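Local coordinates for Non-structural polyprotein (Sindbis virus, PDB 4GUA), which carries the nsP2 cysteine protease that processes the viral non-structural polyprotein, joined to the macro domain and zinc-binding region of nsP3, at residues A[28-32]-A[59-64]; A[126-130]-A[140-144]; A[150-156]-A[661-667]; A[238-244]-A[268-274]; A[291-295]-A[304-308]. Residues are numbered along the deposited sequence.

Interaction 1: A[28-32]-A[59-64]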
# COMPACT_ATOMS: atom_id res chain seq x y z
N ALA A 28 13.15 27.13 -5.99
CA ALA A 28 12.38 26.82 -7.19
C ALA A 28 11.77 28.07 -7.79
O ALA A 28 11.00 27.99 -8.75
CB ALA A 28 11.29 25.82 -6.86
N GLY A 29 12.08 29.23 -7.22
CA GLY A 29 11.54 30.48 -7.71
C GLY A 29 10.15 30.78 -7.18
O GLY A 29 9.50 31.73 -7.61
N ILE A 30 9.69 29.96 -6.24
CA ILE A 30 8.34 30.09 -5.70
C ILE A 30 8.33 30.94 -4.45
O ILE A 30 9.07 30.67 -3.49
CB ILE A 30 7.76 28.71 -5.34
CG1 ILE A 30 7.64 27.83 -6.59
CG2 ILE A 30 6.40 28.88 -4.67
CD1 ILE A 30 7.29 26.40 -6.29
N VAL A 31 7.51 31.99 -4.46
CA VAL A 31 7.28 32.78 -3.27
C VAL A 31 5.79 32.98 -3.05
O VAL A 31 5.16 33.75 -3.78
CB VAL A 31 7.96 34.14 -3.41
CG1 VAL A 31 7.71 34.97 -2.20
CG2 VAL A 31 9.43 33.94 -3.61
N LEU A 32 5.24 32.35 -2.01
CA LEU A 32 3.80 32.37 -1.76
C LEU A 32 3.36 33.55 -0.90
O LEU A 32 4.04 33.92 0.06
CB LEU A 32 3.36 31.08 -1.06
CG LEU A 32 3.47 29.77 -1.84
CD1 LEU A 32 3.09 28.58 -0.97
CD2 LEU A 32 2.60 29.83 -3.08
N ILE A 59 2.56 21.32 -2.68
CA ILE A 59 3.01 22.51 -3.39
C ILE A 59 3.68 22.11 -4.69
O ILE A 59 3.53 22.77 -5.71
CB ILE A 59 3.97 23.35 -2.54
CG1 ILE A 59 3.22 23.94 -1.35
CG2 ILE A 59 4.58 24.48 -3.38
CD1 ILE A 59 4.11 24.30 -0.20
N CYS A 60 4.42 21.01 -4.64
CA CYS A 60 5.10 20.51 -5.82
C CYS A 60 4.05 20.13 -6.87
O CYS A 60 4.14 20.53 -8.03
CB CYS A 60 5.96 19.30 -5.45
SG CYS A 60 6.95 18.65 -6.80
N ILE A 61 3.02 19.39 -6.46
CA ILE A 61 1.98 18.99 -7.40
C ILE A 61 1.29 20.22 -7.97
O ILE A 61 1.00 20.29 -9.16
CB ILE A 61 0.90 18.12 -6.74
CG1 ILE A 61 1.51 16.82 -6.21
CG2 ILE A 61 -0.21 17.81 -7.75
CD1 ILE A 61 0.50 15.94 -5.50
N LYS A 62 1.02 21.20 -7.12
CA LYS A 62 0.29 22.38 -7.55
C LYS A 62 1.05 23.24 -8.56
O LYS A 62 0.46 23.72 -9.51
CB LYS A 62 -0.13 23.22 -6.34
CG LYS A 62 -1.42 22.75 -5.69
CD LYS A 62 -2.59 22.90 -6.66
CE LYS A 62 -3.82 22.19 -6.18
NZ LYS A 62 -3.69 20.74 -6.46
N PHE A 63 2.35 23.44 -8.35
CA PHE A 63 3.14 24.24 -9.29
C PHE A 63 3.62 23.49 -10.53
O PHE A 63 3.53 23.99 -11.64
CB PHE A 63 4.35 24.86 -8.58
CG PHE A 63 4.03 26.12 -7.83
CD1 PHE A 63 3.60 26.08 -6.52
CD2 PHE A 63 4.13 27.35 -8.45
CE1 PHE A 63 3.30 27.24 -5.84
CE2 PHE A 63 3.83 28.52 -7.78
CZ PHE A 63 3.41 28.46 -6.47
N PHE A 64 4.18 22.30 -10.32
CA PHE A 64 4.78 21.52 -11.41
C PHE A 64 3.95 20.34 -11.94
O PHE A 64 4.39 19.62 -12.82
CB PHE A 64 6.17 21.07 -10.98
CG PHE A 64 6.99 22.17 -10.37
CD1 PHE A 64 7.27 23.32 -11.09
CD2 PHE A 64 7.45 22.08 -9.07
CE1 PHE A 64 8.01 24.34 -10.53
CE2 PHE A 64 8.19 23.10 -8.51
CZ PHE A 64 8.47 24.23 -9.25
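Within the largely helical nsP2 protease part of the chain (peptidase family C9), helix 16-27 ends in a Schellman motif, and the extended residues that follow lie against the last turns of helix 52-64. Gly29, at positive phi, makes the turn; a CB there would collide with the preceding carbonyl O. Beyond it the backbone is extended, so Ile30 and Leu32 point at the helix while Val31 points away. Ile30 is the main bump. It fills the hollow between Phe63, Phe64 and Ile59, its CG2 lying 3.5 Å from Phe63 CZ and its CD1 4.4 Å from Ile59 CG2. Two residues on, Leu32 CD2 meets the edge of the Phe63 ring, 3.7 Å from Phe63 CZ. At the other end Ala28 CB abuts the edge of the Phe64 ring, 4.0 Å from CZ. Leu25 of helix 16-27 also packs on Ile30, Leu32 and Ile59. Over the Phe63 ring face, Ile30 CD1 makes a CH-pi contact 3.8 Å from the centroid and 18° off the normal.

Interaction 2: A[126-130]-A[140-144]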
# COMPACT_ATOMS: atom_id res chain seq x y z
N GLY A 126 7.82 31.26 -10.59
CA GLY A 126 6.73 31.44 -9.65
C GLY A 126 5.34 31.23 -10.22
O GLY A 126 4.34 31.59 -9.59
N THR A 127 5.27 30.59 -11.38
CA THR A 127 3.99 30.42 -12.04
C THR A 127 3.61 28.95 -11.98
O THR A 127 4.48 28.08 -11.87
CB THR A 127 4.03 30.86 -13.53
OG1 THR A 127 5.16 30.28 -14.19
CG2 THR A 127 4.08 32.38 -13.63
N GLN A 128 2.31 28.69 -12.01
CA GLN A 128 1.80 27.33 -12.07
C GLN A 128 1.87 26.81 -13.50
O GLN A 128 1.40 27.45 -14.44
CB GLN A 128 0.36 27.31 -11.57
CG GLN A 128 -0.26 25.94 -11.50
CD GLN A 128 -1.63 25.97 -10.86
OE1 GLN A 128 -2.40 26.88 -11.10
NE2 GLN A 128 -1.93 24.97 -10.04
N LEU A 129 2.47 25.63 -13.67
CA LEU A 129 2.61 25.03 -14.99
C LEU A 129 1.44 24.14 -15.34
O LEU A 129 0.98 23.35 -14.52
CB LEU A 129 3.89 24.20 -15.04
CG LEU A 129 5.19 24.95 -15.36
CD1 LEU A 129 5.15 26.36 -14.83
CD2 LEU A 129 6.39 24.19 -14.82
N ASP A 130 0.92 24.29 -16.55
CA ASP A 130 -0.00 23.31 -17.11
C ASP A 130 0.83 22.42 -18.03
O ASP A 130 1.25 22.87 -19.09
CB ASP A 130 -1.12 23.99 -17.90
CG ASP A 130 -2.24 23.03 -18.29
OD1 ASP A 130 -1.97 21.82 -18.44
OD2 ASP A 130 -3.39 23.49 -18.48
N SER A 140 -2.97 28.46 -8.32
CA SER A 140 -4.39 28.30 -8.01
C SER A 140 -4.66 26.92 -7.44
O SER A 140 -4.14 25.92 -7.93
CB SER A 140 -5.24 28.49 -9.26
OG SER A 140 -6.57 28.06 -9.02
N ALA A 141 -5.49 26.86 -6.41
CA ALA A 141 -5.82 25.59 -5.79
C ALA A 141 -6.76 24.75 -6.66
O ALA A 141 -7.00 23.58 -6.38
CB ALA A 141 -6.45 25.83 -4.42
N GLN A 142 -7.29 25.36 -7.72
CA GLN A 142 -8.29 24.70 -8.55
C GLN A 142 -7.72 23.99 -9.77
O GLN A 142 -8.48 23.44 -10.58
CB GLN A 142 -9.34 25.72 -8.98
CG GLN A 142 -10.12 26.28 -7.81
CD GLN A 142 -11.04 27.40 -8.20
OE1 GLN A 142 -11.95 27.22 -9.01
NE2 GLN A 142 -10.82 28.57 -7.62
N HIS A 143 -6.40 23.98 -9.89
CA HIS A 143 -5.73 23.40 -11.03
C HIS A 143 -4.61 22.45 -10.61
O HIS A 143 -4.21 22.44 -9.45
CB HIS A 143 -5.18 24.51 -11.92
CG HIS A 143 -6.25 25.34 -12.55
ND1 HIS A 143 -6.57 25.25 -13.88
CD2 HIS A 143 -7.09 26.26 -12.02
CE1 HIS A 143 -7.56 26.09 -14.16
NE2 HIS A 143 -7.89 26.71 -13.04
N ASN A 144 -4.11 21.66 -11.56
CA ASN A 144 -3.16 20.60 -11.25
C ASN A 144 -3.66 19.77 -10.06
O ASN A 144 -2.95 19.55 -9.08
CB ASN A 144 -1.77 21.18 -10.96
CG ASN A 144 -1.02 21.55 -12.23
OD1 ASN A 144 -1.54 21.38 -13.33
ND2 ASN A 144 0.20 22.06 -12.08
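Gly126 and Thr127 lead into the short strand 128-129 without reaching residues 140-144, and Gln128 then has the largest share of the contact. Its side chain, with chi1 and chi2 both t, brings the amide up to the backbone of Ser140: NE2 donates to Ser140 O at 3.2 Å, and OE1 accepts a weak bond from Ser140 N, also at 3.2 Å. The same amide has further partners, Arg137 at OE1 and the Lys62 carbonyl at NE2. Residues 128-129 pair antiparallel with strand 136-137 in a two-stranded sheet, and the chain leaving that sheet folds back through a type I beta turn from Ser140 to His143. An ST turn tightens its start, with Gln142 N donating to Ser140 OG at 3.1 Å. Gln128 thus bonds both backbone polar atoms of the first residue of the turn. At the following residue the backbone takes over: Leu129 turns its side chain away, toward helix 119-122, while its carbonyl O accepts from Asn144 ND2 at 2.9 Å.

Interaction 3: A[150-156]-A[661-667]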
# COMPACT_ATOMS: atom_id res chain seq x y z
N ARG A 150 1.98 9.95 -11.05
CA ARG A 150 1.64 8.97 -10.02
C ARG A 150 0.70 7.88 -10.52
O ARG A 150 -0.31 8.16 -11.15
CB ARG A 150 0.99 9.69 -8.82
CG ARG A 150 0.45 8.76 -7.74
CD ARG A 150 0.27 9.51 -6.42
NE ARG A 150 -0.36 8.68 -5.39
CZ ARG A 150 0.28 7.80 -4.63
NH1 ARG A 150 1.59 7.60 -4.79
NH2 ARG A 150 -0.37 7.10 -3.73
N ASN A 151 1.04 6.63 -10.21
CA ASN A 151 0.08 5.55 -10.40
C ASN A 151 -0.78 5.49 -9.15
O ASN A 151 -0.30 5.22 -8.06
CB ASN A 151 0.78 4.21 -10.63
CG ASN A 151 1.24 4.03 -12.07
OD1 ASN A 151 0.87 4.81 -12.96
ND2 ASN A 151 2.03 2.99 -12.32
N LEU A 152 -2.07 5.74 -9.32
CA LEU A 152 -2.99 5.82 -8.20
C LEU A 152 -3.30 4.42 -7.69
O LEU A 152 -3.56 3.52 -8.48
CB LEU A 152 -4.27 6.53 -8.62
CG LEU A 152 -4.04 7.94 -9.17
CD1 LEU A 152 -5.31 8.49 -9.80
CD2 LEU A 152 -3.55 8.86 -8.07
N PRO A 153 -3.27 4.24 -6.37
CA PRO A 153 -3.52 2.91 -5.80
C PRO A 153 -4.95 2.45 -6.02
O PRO A 153 -5.23 1.25 -5.97
CB PRO A 153 -3.24 3.11 -4.31
CG PRO A 153 -3.45 4.56 -4.06
CD PRO A 153 -3.08 5.27 -5.33
N HIS A 154 -5.86 3.39 -6.26
CA HIS A 154 -7.27 3.06 -6.44
C HIS A 154 -7.99 4.14 -7.24
O HIS A 154 -7.48 5.25 -7.40
CB HIS A 154 -7.96 2.85 -5.08
CG HIS A 154 -8.03 4.09 -4.24
ND1 HIS A 154 -8.88 5.13 -4.52
CD2 HIS A 154 -7.35 4.45 -3.13
CE1 HIS A 154 -8.73 6.08 -3.62
NE2 HIS A 154 -7.81 5.70 -2.76
N ALA A 155 -9.18 3.80 -7.73
CA ALA A 155 -9.98 4.72 -8.53
C ALA A 155 -10.46 5.92 -7.71
O ALA A 155 -10.51 5.87 -6.49
CB ALA A 155 -11.18 3.98 -9.10
N LEU A 156 -10.84 6.99 -8.41
CA LEU A 156 -11.42 8.16 -7.77
C LEU A 156 -12.83 8.32 -8.32
O LEU A 156 -13.18 7.72 -9.34
CB LEU A 156 -10.61 9.40 -8.10
CG LEU A 156 -9.10 9.34 -7.88
CD1 LEU A 156 -8.49 10.69 -8.23
CD2 LEU A 156 -8.76 8.95 -6.45
N PHE A 661 -3.10 -0.65 -10.14
CA PHE A 661 -3.20 0.80 -10.06
C PHE A 661 -4.00 1.38 -11.19
O PHE A 661 -4.26 0.72 -12.19
CB PHE A 661 -1.80 1.41 -10.12
CG PHE A 661 -1.07 1.11 -11.40
CD1 PHE A 661 -1.26 1.90 -12.52
CD2 PHE A 661 -0.20 0.04 -11.48
CE1 PHE A 661 -0.60 1.62 -13.70
CE2 PHE A 661 0.47 -0.24 -12.65
CZ PHE A 661 0.26 0.55 -13.76
N VAL A 662 -4.37 2.65 -11.03
CA VAL A 662 -5.02 3.44 -12.07
C VAL A 662 -4.07 4.58 -12.47
O VAL A 662 -3.72 5.41 -11.64
CB VAL A 662 -6.33 4.07 -11.54
CG1 VAL A 662 -7.09 4.77 -12.65
CG2 VAL A 662 -7.18 3.02 -10.88
N PRO A 663 -3.64 4.60 -13.74
CA PRO A 663 -2.78 5.71 -14.19
C PRO A 663 -3.44 7.06 -13.93
O PRO A 663 -4.60 7.26 -14.29
CB PRO A 663 -2.68 5.47 -15.70
CG PRO A 663 -2.97 4.05 -15.89
CD PRO A 663 -3.97 3.68 -14.84
N ALA A 664 -2.70 7.98 -13.33
CA ALA A 664 -3.27 9.28 -12.97
C ALA A 664 -3.77 10.02 -14.21
O ALA A 664 -4.72 10.81 -14.13
CB ALA A 664 -2.26 10.11 -12.23
N ARG A 665 -3.15 9.75 -15.34
CA ARG A 665 -3.46 10.44 -16.59
C ARG A 665 -4.96 10.33 -16.88
O ARG A 665 -5.55 11.23 -17.48
CB ARG A 665 -2.62 9.87 -17.74
CG ARG A 665 -3.18 8.60 -18.37
CD ARG A 665 -2.38 8.19 -19.61
NE ARG A 665 -2.91 8.79 -20.83
CZ ARG A 665 -4.13 8.60 -21.32
NH1 ARG A 665 -5.01 7.80 -20.71
NH2 ARG A 665 -4.48 9.21 -22.45
N LYS A 666 -5.57 9.24 -16.43
CA LYS A 666 -7.00 9.03 -16.62
C LYS A 666 -7.85 10.20 -16.13
O LYS A 666 -8.86 10.54 -16.72
CB LYS A 666 -7.46 7.76 -15.92
CG LYS A 666 -8.95 7.76 -15.63
CD LYS A 666 -9.50 6.37 -15.33
CE LYS A 666 -10.93 6.44 -14.86
NZ LYS A 666 -11.65 7.60 -15.48
N TYR A 667 -7.42 10.80 -15.03
CA TYR A 667 -8.14 11.90 -14.40
C TYR A 667 -7.60 13.26 -14.86
O TYR A 667 -7.91 14.30 -14.28
CB TYR A 667 -8.11 11.76 -12.88
CG TYR A 667 -8.74 10.45 -12.44
CD1 TYR A 667 -10.12 10.31 -12.41
CD2 TYR A 667 -7.96 9.36 -12.10
CE1 TYR A 667 -10.71 9.12 -12.02
CE2 TYR A 667 -8.54 8.16 -11.71
CZ TYR A 667 -9.92 8.05 -11.68
OH TYR A 667 -10.50 6.86 -11.29
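Tyr667, Leu152 and Phe661 bury the most surface where residues close to the C terminus, in the nsP3 zinc-binding region, meet a segment of the nsP2 protease. Tyr667 reaches across so that Leu156 N donates to its OH at 2.9 Å with nearly linear geometry. Leu156 CB lies over the ring face in a CH-pi contact, 4.2 Å from the centroid. Leu152 CD1 approaches the same ring, 3.6 Å from Tyr667 CD2. The backbone of Leu152 pairs with Val662 as the hydrogen-bonded pair of a minimal two-stranded antiparallel sheet: Leu152 N to Val662 O is 2.9 Å and Val662 N to Leu152 O is 2.8 Å. Their side chains share one side, CB to CB 4.3 Å. A weak bond from Ala664 N to Arg150 O, 3.2 Å, extends the pairing. On the side of Asn151 and Pro663, the Phe661 ring covers Asn151, whose ND2 lies over its face 3.3 Å from CE1; that amide is hydrogen-bonded to Ser596 and Ser598. These contacts are consistent with a defined interface between the nsP2 and nsP3 parts of the precursor, where backbone bonds set the register and apolar contacts flank them.

Interaction 4: A[238-244]-A[268-274]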
# COMPACT_ATOMS: atom_id res chain seq x y z
N PHE A 238 -8.80 13.49 -5.11
CA PHE A 238 -7.38 13.57 -4.77
C PHE A 238 -7.09 14.70 -3.79
O PHE A 238 -6.35 14.50 -2.82
CB PHE A 238 -6.54 13.77 -6.03
CG PHE A 238 -5.07 13.55 -5.79
CD1 PHE A 238 -4.26 14.60 -5.37
CD2 PHE A 238 -4.52 12.29 -5.95
CE1 PHE A 238 -2.91 14.39 -5.13
CE2 PHE A 238 -3.17 12.08 -5.71
CZ PHE A 238 -2.36 13.13 -5.30
N GLN A 239 -7.67 15.87 -4.02
CA GLN A 239 -7.43 17.01 -3.14
C GLN A 239 -7.99 16.75 -1.75
O GLN A 239 -7.44 17.20 -0.76
CB GLN A 239 -8.05 18.29 -3.70
CG GLN A 239 -7.74 19.53 -2.88
CD GLN A 239 -8.02 20.81 -3.65
OE1 GLN A 239 -9.17 21.17 -3.89
NE2 GLN A 239 -6.96 21.51 -4.05
N GLN A 240 -9.11 16.05 -1.70
CA GLN A 240 -9.72 15.74 -0.42
C GLN A 240 -8.81 14.81 0.38
O GLN A 240 -8.66 14.97 1.59
CB GLN A 240 -11.10 15.11 -0.62
CG GLN A 240 -11.90 15.00 0.65
CD GLN A 240 -13.36 14.71 0.40
OE1 GLN A 240 -13.72 14.08 -0.59
NE2 GLN A 240 -14.21 15.17 1.30
N CYS A 241 -8.19 13.84 -0.30
CA CYS A 241 -7.25 12.95 0.36
C CYS A 241 -6.11 13.75 0.96
O CYS A 241 -5.75 13.56 2.12
CB CYS A 241 -6.70 11.89 -0.61
SG CYS A 241 -7.86 10.54 -0.96
N GLU A 242 -5.54 14.64 0.15
CA GLU A 242 -4.46 15.52 0.59
C GLU A 242 -4.85 16.27 1.86
O GLU A 242 -4.14 16.20 2.86
CB GLU A 242 -4.10 16.53 -0.51
CG GLU A 242 -3.42 15.93 -1.73
CD GLU A 242 -3.02 16.99 -2.77
OE1 GLU A 242 -3.90 17.76 -3.21
OE2 GLU A 242 -1.83 17.06 -3.13
N ASP A 243 -5.99 16.96 1.84
CA ASP A 243 -6.46 17.74 2.99
C ASP A 243 -6.69 16.87 4.21
O ASP A 243 -6.57 17.33 5.34
CB ASP A 243 -7.76 18.46 2.66
CG ASP A 243 -7.56 19.64 1.73
OD1 ASP A 243 -6.42 20.10 1.59
OD2 ASP A 243 -8.56 20.10 1.14
N HIS A 244 -7.11 15.63 3.97
CA HIS A 244 -7.43 14.70 5.04
C HIS A 244 -6.23 13.98 5.62
O HIS A 244 -6.27 13.56 6.77
CB HIS A 244 -8.47 13.68 4.57
CG HIS A 244 -9.05 12.85 5.67
ND1 HIS A 244 -9.76 13.40 6.72
CD2 HIS A 244 -9.01 11.52 5.90
CE1 HIS A 244 -10.14 12.44 7.54
NE2 HIS A 244 -9.69 11.29 7.07
N LYS A 268 -12.68 7.06 9.37
CA LYS A 268 -13.20 7.61 8.12
C LYS A 268 -12.07 8.18 7.25
O LYS A 268 -11.19 8.91 7.72
CB LYS A 268 -14.24 8.69 8.42
CG LYS A 268 -14.62 9.51 7.20
CD LYS A 268 -15.66 10.56 7.51
CE LYS A 268 -17.01 9.95 7.85
NZ LYS A 268 -18.02 11.01 8.13
N SER A 269 -12.11 7.84 5.97
CA SER A 269 -11.15 8.34 5.00
C SER A 269 -11.82 8.54 3.65
O SER A 269 -12.96 8.17 3.45
CB SER A 269 -9.98 7.36 4.82
OG SER A 269 -10.33 6.29 3.95
N TYR A 270 -11.09 9.19 2.77
CA TYR A 270 -11.45 9.33 1.36
C TYR A 270 -10.65 8.36 0.47
O TYR A 270 -10.55 8.54 -0.73
CB TYR A 270 -11.40 10.80 0.98
CG TYR A 270 -12.24 11.59 1.97
CD1 TYR A 270 -13.59 11.82 1.73
CD2 TYR A 270 -11.70 12.03 3.17
CE1 TYR A 270 -14.37 12.50 2.65
CE2 TYR A 270 -12.47 12.72 4.10
CZ TYR A 270 -13.81 12.95 3.83
OH TYR A 270 -14.59 13.62 4.74
N GLY A 271 -10.00 7.40 1.11
CA GLY A 271 -9.07 6.51 0.44
C GLY A 271 -7.69 7.02 0.79
O GLY A 271 -7.57 7.93 1.61
N TYR A 272 -6.65 6.43 0.20
CA TYR A 272 -5.36 7.10 0.19
C TYR A 272 -4.90 7.32 -1.25
O TYR A 272 -4.11 6.54 -1.78
CB TYR A 272 -4.36 6.18 0.89
CG TYR A 272 -4.56 4.72 0.50
CD1 TYR A 272 -5.55 3.95 1.11
CD2 TYR A 272 -3.79 4.13 -0.49
CE1 TYR A 272 -5.75 2.63 0.74
CE2 TYR A 272 -3.98 2.82 -0.86
CZ TYR A 272 -4.96 2.07 -0.25
OH TYR A 272 -5.13 0.75 -0.63
N ALA A 273 -5.27 8.44 -1.83
CA ALA A 273 -4.96 8.66 -3.24
C ALA A 273 -3.55 9.22 -3.38
O ALA A 273 -2.79 8.82 -4.25
CB ALA A 273 -5.98 9.57 -3.89
N ASP A 274 -3.24 10.18 -2.52
CA ASP A 274 -1.95 10.85 -2.56
C ASP A 274 -0.90 9.98 -1.86
O ASP A 274 -1.23 9.13 -1.03
CB ASP A 274 -2.05 12.23 -1.92
CG ASP A 274 -2.28 12.17 -0.43
OD1 ASP A 274 -3.41 11.83 -0.02
OD2 ASP A 274 -1.33 12.46 0.33
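This contact belongs to a beta-alpha-beta crossover in the seven-stranded mixed sheet: strand 224-227 leads through helix 237-257 into its parallel neighbour, strand 263-269, and here the first turns of the helix pack against the end of that strand and the loop beyond it. His244 NE2 donates to Lys268 O at 2.9 Å, while its ND1 bonds Thr231. The edge of the Tyr270 ring points at the His244 face, a T-shaped pair with centroids 5.1 Å apart and planes at 86°. Gln240 lies over the Tyr270 face, CG 3.7 Å from the centroid; its amide is held by Thr303 and Thr231. In the middle Cys241 fills the curve of the loop, its SG 4.0 Å from Tyr270 CB and 3.6 Å from Ala273 CB, and Ala273 N makes a weak hydrogen bond to that sulfur at 3.4 Å. Phe238 closes the far end, CZ 3.5 Å from Asp274 CB. Asp274 in turn is the N-cap of helix 275-286, its OD1 hydrogen-bonded to Ser277 OG. The crossover and the strand order 3-2-1-4-5-7-6 are those of the class I methyltransferase (Rossmann-like) fold, a likeness of fold only.

Interaction 5: A[291-295]-A[304-308]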
# COMPACT_ATOMS: atom_id res chain seq x y z
N VAL A 291 -6.53 -5.52 7.27
CA VAL A 291 -7.18 -4.24 7.02
C VAL A 291 -8.01 -4.33 5.75
O VAL A 291 -7.56 -4.86 4.73
CB VAL A 291 -6.16 -3.07 6.95
CG1 VAL A 291 -5.03 -3.40 6.01
CG2 VAL A 291 -6.86 -1.79 6.54
N SER A 292 -9.23 -3.81 5.83
CA SER A 292 -10.17 -3.81 4.72
C SER A 292 -10.83 -2.44 4.68
O SER A 292 -10.35 -1.50 5.31
CB SER A 292 -11.23 -4.89 4.89
OG SER A 292 -11.95 -5.09 3.68
N ALA A 293 -11.89 -2.30 3.89
CA ALA A 293 -12.61 -1.04 3.75
C ALA A 293 -14.09 -1.28 3.54
O ALA A 293 -14.52 -2.39 3.17
CB ALA A 293 -12.05 -0.24 2.59
N ALA A 294 -14.88 -0.25 3.78
CA ALA A 294 -16.32 -0.34 3.63
C ALA A 294 -16.89 1.04 3.33
O ALA A 294 -16.34 2.05 3.78
CB ALA A 294 -16.95 -0.89 4.89
N ARG A 295 -17.97 1.08 2.56
CA ARG A 295 -18.70 2.32 2.37
C ARG A 295 -20.16 2.03 2.71
O ARG A 295 -20.98 1.80 1.84
CB ARG A 295 -18.51 2.89 0.95
CG ARG A 295 -19.28 4.19 0.70
CD ARG A 295 -18.77 5.04 -0.46
NE ARG A 295 -18.76 4.35 -1.74
CZ ARG A 295 -19.79 4.30 -2.58
NH1 ARG A 295 -20.94 4.89 -2.28
NH2 ARG A 295 -19.68 3.65 -3.74
N GLU A 304 -16.48 9.27 0.66
CA GLU A 304 -16.21 8.76 2.01
C GLU A 304 -16.01 7.25 2.02
O GLU A 304 -16.77 6.50 1.41
CB GLU A 304 -17.33 9.17 2.98
CG GLU A 304 -17.15 10.58 3.51
CD GLU A 304 -18.13 10.93 4.61
OE1 GLU A 304 -18.98 10.08 4.93
OE2 GLU A 304 -18.05 12.06 5.16
N MET A 305 -14.97 6.81 2.71
CA MET A 305 -14.61 5.41 2.81
C MET A 305 -14.14 5.14 4.23
O MET A 305 -13.20 5.78 4.69
CB MET A 305 -13.48 5.10 1.83
CG MET A 305 -13.12 3.63 1.70
SD MET A 305 -14.39 2.69 0.84
CE MET A 305 -14.34 3.43 -0.80
N TYR A 306 -14.77 4.21 4.92
CA TYR A 306 -14.27 3.82 6.23
C TYR A 306 -13.23 2.73 6.07
O TYR A 306 -13.48 1.72 5.42
CB TYR A 306 -15.40 3.33 7.14
CG TYR A 306 -16.35 4.40 7.64
CD1 TYR A 306 -15.99 5.24 8.69
CD2 TYR A 306 -17.61 4.54 7.09
CE1 TYR A 306 -16.88 6.21 9.15
CE2 TYR A 306 -18.50 5.50 7.54
CZ TYR A 306 -18.14 6.33 8.57
OH TYR A 306 -19.04 7.28 9.01
N LEU A 307 -12.04 2.98 6.62
CA LEU A 307 -10.98 1.98 6.74
C LEU A 307 -11.11 1.17 8.03
O LEU A 307 -11.27 1.72 9.12
CB LEU A 307 -9.62 2.66 6.71
CG LEU A 307 -9.31 3.50 5.47
CD1 LEU A 307 -7.99 4.23 5.64
CD2 LEU A 307 -9.28 2.63 4.22
N ILE A 308 -11.05 -0.15 7.89
CA ILE A 308 -11.17 -1.05 9.03
C ILE A 308 -9.87 -1.82 9.29
O ILE A 308 -9.50 -2.71 8.54
CB ILE A 308 -12.31 -2.05 8.75
CG1 ILE A 308 -13.60 -1.28 8.46
CG2 ILE A 308 -12.50 -3.00 9.92
CD1 ILE A 308 -14.72 -2.11 7.90
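Apolar side chains form the centre of this beta hairpin, made by strands 288-294 and 305-312 of the seven-stranded methyltransferase-like sheet; strand 288-294 is its outermost strand on this side. On one side of the sheet Ala293 CB sits 4.3 Å from Leu307 CD2 and 4.1 Å from Met305 CG, and helix 323-333 covers this patch, with Ile329 on Ala293 and Leu307. On the other side Ala294 CB packs against Ile308 CD1 at 3.9 Å. The backbones of these residues and their neighbours pair in antiparallel register. Ser292 and Ile308 form a hydrogen-bonded pair, Ser292 N to Ile308 O 2.9 Å and Ile308 N to Ser292 O 3.0 Å. Ala294 and Tyr306 form the next, with Ala294 N to Tyr306 O and Tyr306 N to Ala294 O both 2.9 Å. Between them Ala293 and Leu307 make a non-hydrogen-bonded pair, where Ala293 CA approaches Tyr306 O at 3.3 Å in a CA-H...O contact. The N-to-C directions of the short strand segments 291-294 and 305-308 differ by 156°. The buried Tyr306 packs on Phe171 and Phe226, and its OH bonds Asn228. At the polar edge Glu304 forms a salt bridge with Lys268 of the neighbouring strand and accepts from Ser300 N. Arg295 NH2 reaches Val332 O, while the aliphatic part of the same side chain lies along the opposite backbone, Arg295 CD 3.1 Å from Glu304 O.

Overall arrangement
From the N terminus, interaction 1 closes a loop of 26 mostly helical residues, and interaction 2 then closes one of nine around strand 136-137. The two touch through Lys62 and Phe63, whose carbonyls meet Gln128 and Leu129. Interaction 3 spans 504 residues and ties the protease part to the C-terminal zinc-binding region. Interactions 4 and 5 lie within that span, one after the other, closing 23 residues and the eight-residue hairpin connection in the methyltransferase-like sheet, where strands 263-269 and 305-312 are neighbours and Lys268 bridges to Glu304. None of the loops cross. Gln239 of interaction 4 reaches Ala141 of interaction 2, and Arg150 of interaction 3 bonds Ala273 of interaction 4, connecting the protease and methyltransferase-like parts.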